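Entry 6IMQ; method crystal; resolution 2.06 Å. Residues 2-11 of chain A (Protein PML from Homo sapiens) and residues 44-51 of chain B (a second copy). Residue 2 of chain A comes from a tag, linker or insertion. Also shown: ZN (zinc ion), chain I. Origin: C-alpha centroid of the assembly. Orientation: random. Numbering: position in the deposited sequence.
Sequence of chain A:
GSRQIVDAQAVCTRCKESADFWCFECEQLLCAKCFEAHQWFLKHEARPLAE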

# COMPACT_ATOMS: atom_id res chain seq x y z
N SER A 2 -11.03 -6.20 -1.29
CA SER A 2 -11.43 -6.97 -2.46
C SER A 2 -10.22 -7.63 -3.12
O SER A 2 -9.09 -7.47 -2.65
CB SER A 2 -12.17 -6.08 -3.46
OG SER A 2 -13.08 -6.85 -4.22
N ARG A 3 -10.45 -8.36 -4.20
CA ARG A 3 -9.42 -9.22 -4.76
C ARG A 3 -8.36 -8.37 -5.45
O ARG A 3 -8.68 -7.53 -6.30
CB ARG A 3 -10.03 -10.21 -5.75
CG ARG A 3 -9.04 -11.09 -6.48
CD ARG A 3 -9.78 -12.08 -7.38
NE ARG A 3 -10.31 -11.36 -8.54
CZ ARG A 3 -11.05 -11.90 -9.50
NH1 ARG A 3 -11.37 -13.19 -9.46
NH2 ARG A 3 -11.48 -11.15 -10.51
N GLN A 4 -7.10 -8.59 -5.09
CA GLN A 4 -6.01 -7.82 -5.69
C GLN A 4 -4.70 -8.56 -5.51
O GLN A 4 -4.59 -9.50 -4.72
CB GLN A 4 -5.95 -6.41 -5.10
CG GLN A 4 -5.61 -6.31 -3.63
CD GLN A 4 -5.98 -4.95 -3.05
OE1 GLN A 4 -5.21 -3.99 -3.16
NE2 GLN A 4 -7.16 -4.85 -2.45
N ILE A 5 -3.71 -8.13 -6.28
CA ILE A 5 -2.37 -8.69 -6.23
C ILE A 5 -1.48 -7.74 -5.45
O ILE A 5 -1.54 -6.51 -5.64
CB ILE A 5 -1.81 -8.94 -7.64
CG1 ILE A 5 -2.57 -10.07 -8.34
CG2 ILE A 5 -0.32 -9.26 -7.57
CD1 ILE A 5 -4.02 -9.75 -8.64
N VAL A 6 -0.64 -8.29 -4.59
CA VAL A 6 0.37 -7.51 -3.88
C VAL A 6 1.73 -8.12 -4.23
O VAL A 6 1.84 -9.31 -4.55
CB VAL A 6 0.13 -7.48 -2.36
CG1 VAL A 6 -1.19 -6.79 -2.06
CG2 VAL A 6 0.16 -8.88 -1.80
N ASP A 7 2.75 -7.28 -4.20
CA ASP A 7 4.10 -7.69 -4.56
C ASP A 7 5.02 -7.55 -3.35
O ASP A 7 4.71 -6.86 -2.38
CB ASP A 7 4.62 -6.86 -5.73
CG ASP A 7 5.74 -7.55 -6.49
OD1 ASP A 7 6.62 -8.17 -5.85
OD2 ASP A 7 5.73 -7.48 -7.74
N ALA A 8 6.17 -8.22 -3.43
CA ALA A 8 7.17 -8.08 -2.38
C ALA A 8 7.85 -6.72 -2.44
O ALA A 8 8.36 -6.25 -1.42
CB ALA A 8 8.22 -9.18 -2.51
N GLN A 9 7.81 -6.07 -3.60
CA GLN A 9 8.41 -4.76 -3.81
C GLN A 9 7.35 -3.79 -4.30
O GLN A 9 6.46 -4.15 -5.07
CB GLN A 9 9.56 -4.85 -4.80
CG GLN A 9 10.91 -4.64 -4.14
CD GLN A 9 12.07 -5.15 -4.98
OE1 GLN A 9 11.96 -5.33 -6.19
NE2 GLN A 9 13.21 -5.36 -4.33
N ALA A 10 7.45 -2.56 -3.82
CA ALA A 10 6.52 -1.50 -4.20
C ALA A 10 7.02 -0.88 -5.50
O ALA A 10 8.11 -0.30 -5.54
CB ALA A 10 6.43 -0.45 -3.10
N VAL A 11 6.23 -1.01 -6.56
CA VAL A 11 6.61 -0.46 -7.85
C VAL A 11 5.47 0.37 -8.44
O VAL A 11 4.29 0.06 -8.28
CB VAL A 11 7.04 -1.56 -8.84
CG1 VAL A 11 8.34 -2.22 -8.37
CG2 VAL A 11 5.95 -2.60 -9.00
N HIS B 44 8.65 0.74 8.02
CA HIS B 44 8.60 -0.10 6.84
C HIS B 44 7.76 0.56 5.75
O HIS B 44 6.76 1.23 6.05
CB HIS B 44 7.98 -1.47 7.16
CG HIS B 44 8.88 -2.39 7.94
ND1 HIS B 44 8.48 -3.64 8.36
CD2 HIS B 44 10.15 -2.24 8.38
CE1 HIS B 44 9.46 -4.22 9.01
NE2 HIS B 44 10.49 -3.40 9.04
N GLU B 45 8.16 0.36 4.50
CA GLU B 45 7.27 0.69 3.38
C GLU B 45 6.03 -0.19 3.44
O GLU B 45 6.13 -1.42 3.56
CB GLU B 45 7.99 0.48 2.05
CG GLU B 45 8.69 1.68 1.48
CD GLU B 45 9.09 1.44 0.03
OE1 GLU B 45 9.82 0.47 -0.24
OE2 GLU B 45 8.65 2.22 -0.84
N ALA B 46 4.87 0.43 3.34
CA ALA B 46 3.61 -0.31 3.39
C ALA B 46 2.58 0.50 2.64
O ALA B 46 2.76 1.70 2.38
CB ALA B 46 3.16 -0.58 4.82
N ARG B 47 1.47 -0.15 2.31
CA ARG B 47 0.45 0.55 1.56
C ARG B 47 -0.95 0.13 1.97
O ARG B 47 -1.17 -1.01 2.39
CB ARG B 47 0.62 0.30 0.05
CG ARG B 47 0.21 -1.09 -0.39
CD ARG B 47 -0.35 -0.92 -1.77
NE ARG B 47 -0.42 -2.11 -2.59
CZ ARG B 47 -1.56 -2.63 -3.02
NH1 ARG B 47 -2.72 -2.07 -2.69
NH2 ARG B 47 -1.55 -3.70 -3.78
N PRO B 48 -1.91 1.04 1.83
CA PRO B 48 -3.32 0.62 1.91
C PRO B 48 -3.62 -0.39 0.82
O PRO B 48 -2.99 -0.41 -0.24
CB PRO B 48 -4.09 1.93 1.69
CG PRO B 48 -3.09 3.03 2.00
CD PRO B 48 -1.77 2.47 1.54
N LEU B 49 -4.57 -1.27 1.11
CA LEU B 49 -5.11 -2.16 0.09
C LEU B 49 -6.19 -1.42 -0.67
O LEU B 49 -6.92 -0.60 -0.11
CB LEU B 49 -5.67 -3.43 0.73
CG LEU B 49 -4.63 -4.37 1.34
CD1 LEU B 49 -5.42 -5.44 2.11
CD2 LEU B 49 -3.71 -5.00 0.35
N ALA B 50 -6.27 -1.68 -1.98
CA ALA B 50 -7.38 -1.14 -2.75
C ALA B 50 -8.69 -1.59 -2.12
O ALA B 50 -8.81 -2.72 -1.64
CB ALA B 50 -7.29 -1.60 -4.21
N GLU B 51 -9.66 -0.68 -2.09
CA GLU B 51 -10.96 -0.99 -1.49
C GLU B 51 -11.74 -1.90 -2.43
O GLU B 51 -12.97 -1.91 -2.44
CB GLU B 51 -11.73 0.29 -1.19
CG GLU B 51 -11.17 1.08 -0.01
CD GLU B 51 -11.70 2.49 0.07
OE1 GLU B 51 -12.94 2.68 0.02
OE2 GLU B 51 -10.88 3.43 0.18
ZN ZN I . 6.45 -4.20 8.34
O HOH W 1 9.31 -1.76 -1.29

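Which polar groups tie the two stretches together? The amide of A:Gln4 does most of this work, pairing with both N and O of B:Ala50. B:Ala50 N donates to A:Gln4 OE1 at 2.8 Å, and A:Gln4 NE2 donates to B:Ala50 O at 2.8 Å. Glutamine suits the place because one amide carries both acceptor and donor; its CA-to-CB bond points toward chain B, with chi1 p and chi2 t.

How does B:Arg47 join in? B:Arg47 NH1 donates to A:Gln4 OE1 at 3.2 Å, so that oxygen accepts twice. B:Arg47 NH1 also donates to B:Pro48 O within its own chain, at 3.0 Å, which helps hold the buried guanidinium in place.

Where do apolar groups meet? A:Val6 CG1 lies 3.9 Å from B:Leu49 CD2. The same methyl, A:Val6 CG1, also packs 3.6 Å from B:Arg47 NH2, oblique to the guanidinium. A:Val6 is buried, and its CG1 packs against both neighbours without needing a polar partner. In all, the stretches bury 330 Å² between them, both sides summed.

What links the other end? A water bridges the chains, accepting from A:Ala10 N at 3.2 Å and donating to B:Glu45 OE1 at 2.5 Å. The methyl of buried A:Ala10 points toward chain B, its CB 4.1 Å from B:Glu45 OE2.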